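Local coordinates for protein CS6 fimbrial subunit B, CS6 fimbrial subunit A (Escherichia coli, PDB 4B9G) that probably forms a subunit of the CS6 fimbriae with which enterotoxigenic Escherichia coli adheres to host cells, here fused to a CssA donor strand, at residues Pro56-Leu70 and Pro76-Ser88. Residues are numbered along the deposited sequence; the frame is centred on the assembly and turned at random.
Sequences PTDSLTSSGQQIGKL and PDQNMNYYIRKDS
Tyr82 lays one ring face over Gly68 CA, where the missing side chain leaves room for the ring and, more critically, for Pro56. With chi1 at 72°, its CG sits between the backbone N and the carbonyl carbon, which turns the ring back over the partner strand. Leu70 crosses it at about a right angle, CG 3.7 Å from Tyr82 CE1, while Pro56 CG approaches Tyr82 CE2 obliquely at 3.7 Å. Tyr82 OH is hydrogen-bonded to Tyr39 OH and to a water 2.6 Å away; that water donates to Lys69 O.

The opposite face is looser and wetter. The Gln65 amide covers the Tyr83 ring, NE2 3.6 Å above the ring plane, over its centre, and the planes 38° apart. Lys69 runs alongside Asn81, CG 3.5 Å from Asn81 OD1, and a water joins Lys69 NZ to that oxygen.

Paired backbone bonds link Gly68 with Tyr82 and Leu70 with Met80. From Gly68 back toward Gln66 direct pairing stops, and a water accepts from Ile84 N and donates to Gln66 O. The arrangement is an antiparallel beta hairpin of strands 65-72 and 79-88, within the CssB part of the engineered fusion, consistent with the immunoglobulin-like fold of donor-strand-complemented fimbrial subunits.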
loop_
_atom_site.group_PDB
_atom_site.type_symbol
_atom_site.label_atom_id
_atom_site.label_comp_id
_atom_site.label_asym_id
_atom_site.label_seq_id
_atom_site.Cartn_x
_atom_site.Cartn_y
_atom_site.Cartn_z
ATOM N N PRO A 56 3.566 3.275 0.428
ATOM C CA PRO A 56 4.680 2.339 0.250
ATOM C C PRO A 56 5.941 2.869 0.906
ATOM O O PRO A 56 6.225 4.067 0.868
ATOM C CB PRO A 56 4.828 2.284 -1.273
ATOM C CG PRO A 56 3.437 2.667 -1.793
ATOM C CD PRO A 56 2.984 3.722 -0.849
ATOM N N THR A 57 6.717 2.001 1.467
ATOM C CA THR A 57 8.010 2.279 1.964
ATOM C C THR A 57 8.919 2.740 0.850
ATOM O O THR A 57 8.840 2.308 -0.285
ATOM C CB THR A 57 8.440 1.081 2.759
ATOM O OG1 THR A 57 7.308 0.712 3.598
ATOM C CG2 THR A 57 9.525 1.411 3.584
ATOM N N ASP A 58 9.699 3.733 1.161
ATOM C CA ASP A 58 10.644 4.246 0.151
ATOM C C ASP A 58 10.008 4.783 -1.148
ATOM O O ASP A 58 10.573 4.613 -2.228
ATOM C CB ASP A 58 11.697 3.175 -0.201
ATOM C CG ASP A 58 12.429 2.637 1.024
ATOM O OD1 ASP A 58 12.581 3.389 2.011
ATOM O OD2 ASP A 58 12.859 1.461 0.995
ATOM N N SER A 59 8.865 5.453 -1.038
ATOM C CA SER A 59 8.137 5.968 -2.192
ATOM C C SER A 59 8.797 7.203 -2.804
ATOM O O SER A 59 9.561 7.917 -2.141
ATOM C CB SER A 59 6.705 6.301 -1.767
ATOM O OG SER A 59 6.672 7.315 -0.782
ATOM N N LEU A 60 8.477 7.484 -4.049
ATOM C CA LEU A 60 8.842 8.654 -4.781
ATOM C C LEU A 60 7.614 9.342 -5.355
ATOM O O LEU A 60 6.650 8.676 -5.714
ATOM C CB LEU A 60 9.844 8.313 -5.878
ATOM C CG LEU A 60 11.070 7.451 -5.571
ATOM C CD1 LEU A 60 11.678 6.879 -6.824
ATOM C CD2 LEU A 60 12.078 8.262 -4.832
ATOM N N THR A 61 7.628 10.671 -5.416
ATOM C CA THR A 61 6.472 11.399 -5.902
ATOM C C THR A 61 6.474 11.468 -7.416
ATOM O O THR A 61 7.460 11.875 -8.028
ATOM C CB THR A 61 6.454 12.824 -5.351
ATOM O OG1 THR A 61 6.628 12.778 -3.930
ATOM C CG2 THR A 61 5.145 13.525 -5.699
ATOM N N SER A 62 5.352 11.085 -8.007
ATOM C CA SER A 62 5.145 11.192 -9.437
ATOM C C SER A 62 3.670 11.456 -9.686
ATOM O O SER A 62 2.820 10.752 -9.151
ATOM C CB SER A 62 5.559 9.894 -10.119
ATOM O OG SER A 62 5.497 10.037 -11.521
ATOM N N SER A 63 3.372 12.478 -10.488
ATOM C CA SER A 63 1.988 12.851 -10.780
ATOM C C SER A 63 1.137 12.965 -9.518
ATOM O O SER A 63 -0.013 12.532 -9.498
ATOM C CB SER A 63 1.351 11.864 -11.764
ATOM O OG SER A 63 1.950 11.966 -13.043
ATOM N N GLY A 64 1.699 13.568 -8.472
ATOM C CA GLY A 64 0.972 13.811 -7.238
ATOM C C GLY A 64 0.788 12.588 -6.345
ATOM O O GLY A 64 0.062 12.648 -5.352
ATOM N N GLN A 65 1.440 11.481 -6.680
ATOM C CA GLN A 65 1.232 10.211 -5.991
ATOM C C GLN A 65 2.551 9.683 -5.453
ATOM O O GLN A 65 3.599 9.848 -6.078
ATOM C CB GLN A 65 0.625 9.180 -6.952
ATOM C CG GLN A 65 -0.690 9.626 -7.518
ATOM C CD GLN A 65 -1.269 8.606 -8.465
ATOM O OE1 GLN A 65 -0.556 8.027 -9.286
ATOM N NE2 GLN A 65 -2.570 8.375 -8.362
ATOM N N GLN A 66 2.462 8.962 -4.336
ATOM C CA GLN A 66 3.588 8.228 -3.776
ATOM C C GLN A 66 3.701 6.847 -4.438
ATOM O O GLN A 66 2.905 5.947 -4.205
ATOM C CB GLN A 66 3.424 8.066 -2.272
ATOM C CG GLN A 66 3.468 9.394 -1.544
ATOM C CD GLN A 66 4.700 10.198 -1.913
ATOM O OE1 GLN A 66 5.831 9.732 -1.727
ATOM N NE2 GLN A 66 4.497 11.392 -2.474
ATOM N N ILE A 67 4.697 6.697 -5.296
ATOM C CA ILE A 67 4.907 5.476 -6.052
ATOM C C ILE A 67 5.872 4.559 -5.307
ATOM O O ILE A 67 6.990 4.959 -4.972
ATOM C CB ILE A 67 5.442 5.800 -7.450
ATOM C CG1 ILE A 67 4.488 6.750 -8.198
ATOM C CG2 ILE A 67 5.669 4.512 -8.234
ATOM C CD1 ILE A 67 3.081 6.291 -8.322
ATOM N N GLY A 68 5.438 3.333 -5.023
ATOM C CA GLY A 68 6.287 2.315 -4.439
ATOM C C GLY A 68 6.712 1.290 -5.475
ATOM O O GLY A 68 6.242 1.288 -6.616
ATOM N N LYS A 69 7.620 0.416 -5.051
ATOM C CA LYS A 69 8.117 -0.666 -5.898
ATOM C C LYS A 69 7.935 -2.030 -5.227
ATOM O O LYS A 69 8.164 -2.184 -4.016
ATOM C CB LYS A 69 9.609 -0.491 -6.190
ATOM C CG LYS A 69 9.923 0.638 -7.129
ATOM C CD LYS A 69 11.402 0.646 -7.459
ATOM C CE LYS A 69 11.652 1.366 -8.767
ATOM N NZ LYS A 69 12.144 2.748 -8.588
ATOM N N LEU A 70 7.565 -3.020 -6.042
ATOM C CA LEU A 70 7.680 -4.432 -5.680
ATOM C C LEU A 70 8.800 -4.991 -6.554
ATOM O O LEU A 70 8.751 -4.916 -7.779
ATOM C CB LEU A 70 6.371 -5.179 -5.918
ATOM C CG LEU A 70 5.167 -4.623 -5.147
ATOM C CD1 LEU A 70 3.913 -5.405 -5.469
ATOM C CD2 LEU A 70 5.392 -4.609 -3.656
ATOM N N PRO A 76 17.105 -8.259 -8.973
ATOM C CA PRO A 76 16.871 -6.897 -8.496
ATOM C C PRO A 76 16.595 -5.877 -9.605
ATOM O O PRO A 76 16.112 -4.797 -9.293
ATOM C CB PRO A 76 18.177 -6.553 -7.764
ATOM C CG PRO A 76 19.195 -7.458 -8.357
ATOM C CD PRO A 76 18.464 -8.725 -8.658
ATOM N N ASP A 77 16.905 -6.195 -10.858
ATOM C CA ASP A 77 16.675 -5.257 -11.956
ATOM C C ASP A 77 15.234 -5.250 -12.469
ATOM O O ASP A 77 14.904 -4.452 -13.341
ATOM C CB ASP A 77 17.632 -5.548 -13.128
ATOM C CG ASP A 77 19.085 -5.480 -12.734
ATOM O OD1 ASP A 77 19.440 -4.650 -11.871
ATOM O OD2 ASP A 77 19.883 -6.251 -13.313
ATOM N N GLN A 78 14.389 -6.140 -11.949
ATOM C CA GLN A 78 12.990 -6.206 -12.362
ATOM C C GLN A 78 12.093 -5.740 -11.227
ATOM O O GLN A 78 12.183 -6.250 -10.101
ATOM C CB GLN A 78 12.632 -7.634 -12.763
ATOM C CG GLN A 78 13.392 -8.118 -13.964
ATOM C CD GLN A 78 12.901 -9.460 -14.448
ATOM O OE1 GLN A 78 11.729 -9.768 -14.359
ATOM N NE2 GLN A 78 13.799 -10.264 -14.965
ATOM N N ASN A 79 11.243 -4.759 -11.497
ATOM C CA ASN A 79 10.386 -4.228 -10.453
ATOM C C ASN A 79 9.105 -3.643 -11.043
ATOM O O ASN A 79 9.027 -3.334 -12.237
ATOM C CB ASN A 79 11.151 -3.200 -9.618
ATOM C CG ASN A 79 11.664 -2.051 -10.459
ATOM O OD1 ASN A 79 10.897 -1.361 -11.118
ATOM N ND2 ASN A 79 12.969 -1.886 -10.494
ATOM N N MET A 80 8.100 -3.539 -10.179
ATOM C CA MET A 80 6.781 -3.016 -10.520
ATOM C C MET A 80 6.522 -1.766 -9.696
ATOM O O MET A 80 6.652 -1.792 -8.475
ATOM C CB MET A 80 5.713 -4.062 -10.200
ATOM C CG MET A 80 5.904 -5.379 -10.932
ATOM S SD MET A 80 4.642 -6.544 -10.414
ATOM C CE MET A 80 5.050 -7.968 -11.431
ATOM N N ASN A 81 6.108 -0.694 -10.362
ATOM C CA ASN A 81 5.698 0.534 -9.712
ATOM C C ASN A 81 4.197 0.530 -9.416
ATOM O O ASN A 81 3.410 0.025 -10.221
ATOM C CB ASN A 81 5.983 1.728 -10.620
ATOM C CG ASN A 81 7.443 1.916 -10.914
ATOM O OD1 ASN A 81 8.287 1.672 -10.078
ATOM N ND2 ASN A 81 7.742 2.362 -12.123
ATOM N N TYR A 82 3.789 1.124 -8.292
ATOM C CA TYR A 82 2.376 1.147 -7.941
ATOM C C TYR A 82 2.062 2.299 -6.998
ATOM O O TYR A 82 2.955 2.843 -6.358
ATOM C CB TYR A 82 1.939 -0.178 -7.298
ATOM C CG TYR A 82 2.461 -0.394 -5.898
ATOM C CD1 TYR A 82 3.723 -0.929 -5.660
ATOM C CD2 TYR A 82 1.678 -0.068 -4.797
ATOM C CE1 TYR A 82 4.183 -1.132 -4.371
ATOM C CE2 TYR A 82 2.122 -0.285 -3.503
ATOM C CZ TYR A 82 3.371 -0.819 -3.291
ATOM O OH TYR A 82 3.779 -1.068 -1.988
ATOM N N TYR A 83 0.772 2.619 -6.879
ATOM C CA TYR A 83 0.291 3.541 -5.859
ATOM C C TYR A 83 -0.874 2.894 -5.097
ATOM O O TYR A 83 -1.478 1.909 -5.554
ATOM C CB TYR A 83 -0.163 4.887 -6.449
ATOM C CG TYR A 83 -1.337 4.809 -7.369
ATOM C CD1 TYR A 83 -2.636 4.889 -6.889
ATOM C CD2 TYR A 83 -1.138 4.629 -8.737
ATOM C CE1 TYR A 83 -3.709 4.813 -7.773
ATOM C CE2 TYR A 83 -2.192 4.556 -9.615
ATOM C CZ TYR A 83 -3.471 4.644 -9.136
ATOM O OH TYR A 83 -4.543 4.604 -9.998
ATOM N N ILE A 84 -1.205 3.462 -3.943
ATOM C CA ILE A 84 -2.304 2.977 -3.109
ATOM C C ILE A 84 -3.594 3.776 -3.367
ATOM O O ILE A 84 -3.601 5.017 -3.292
ATOM C CB ILE A 84 -1.920 3.081 -1.599
ATOM C CG1 ILE A 84 -0.763 2.123 -1.290
ATOM C CG2 ILE A 84 -3.132 2.838 -0.701
ATOM C CD1 ILE A 84 -1.115 0.638 -1.262
ATOM N N ARG A 85 -4.680 3.059 -3.652
ATOM C CA ARG A 85 -6.021 3.605 -3.855
ATOM C C ARG A 85 -6.918 3.117 -2.707
ATOM O O ARG A 85 -6.884 1.925 -2.359
ATOM C CB ARG A 85 -6.576 3.097 -5.192
ATOM C CG ARG A 85 -7.915 3.686 -5.568
ATOM C CD ARG A 85 -8.426 3.176 -6.912
ATOM N NE ARG A 85 -8.849 1.783 -6.810
ATOM C CZ ARG A 85 -8.795 0.887 -7.795
ATOM N NH1 ARG A 85 -8.338 1.196 -8.995
ATOM N NH2 ARG A 85 -9.187 -0.348 -7.552
ATOM N N LYS A 86 -7.714 4.014 -2.124
ATOM C CA LYS A 86 -8.714 3.580 -1.141
ATOM C C LYS A 86 -9.952 3.074 -1.865
ATOM O O LYS A 86 -10.519 3.799 -2.688
ATOM C CB LYS A 86 -9.091 4.738 -0.216
ATOM C CG LYS A 86 -10.077 4.327 0.867
ATOM C CD LYS A 86 -10.353 5.426 1.909
ATOM C CE LYS A 86 -11.000 6.687 1.363
ATOM N NZ LYS A 86 -12.382 6.435 0.913
ATOM N N ASP A 87 -10.369 1.855 -1.536
ATOM C CA ASP A 87 -11.551 1.246 -2.132
ATOM C C ASP A 87 -12.788 1.159 -1.235
ATOM O O ASP A 87 -13.886 0.905 -1.748
ATOM C CB ASP A 87 -11.219 -0.117 -2.730
ATOM C CG ASP A 87 -10.413 0.004 -4.022
ATOM O OD1 ASP A 87 -10.469 1.059 -4.685
ATOM O OD2 ASP A 87 -9.737 -0.967 -4.398
ATOM N N SER A 88 -12.658 1.390 0.061
ATOM C CA SER A 88 -13.838 1.533 0.921
ATOM C C SER A 88 -13.433 2.165 2.240
ATOM O O SER A 88 -12.277 2.100 2.654
ATOM C CB SER A 88 -14.556 0.209 1.175
ATOM O OG SER A 88 -13.746 -0.620 1.977
HETATM O O HOH W 1 -5.237 7.817 -9.345
HETATM O O HOH W 2 0.671 5.258 -2.812
HETATM O O HOH W 3 6.344 -1.524 -1.648
HETATM O O HOH W 4 9.370 4.033 -8.866
#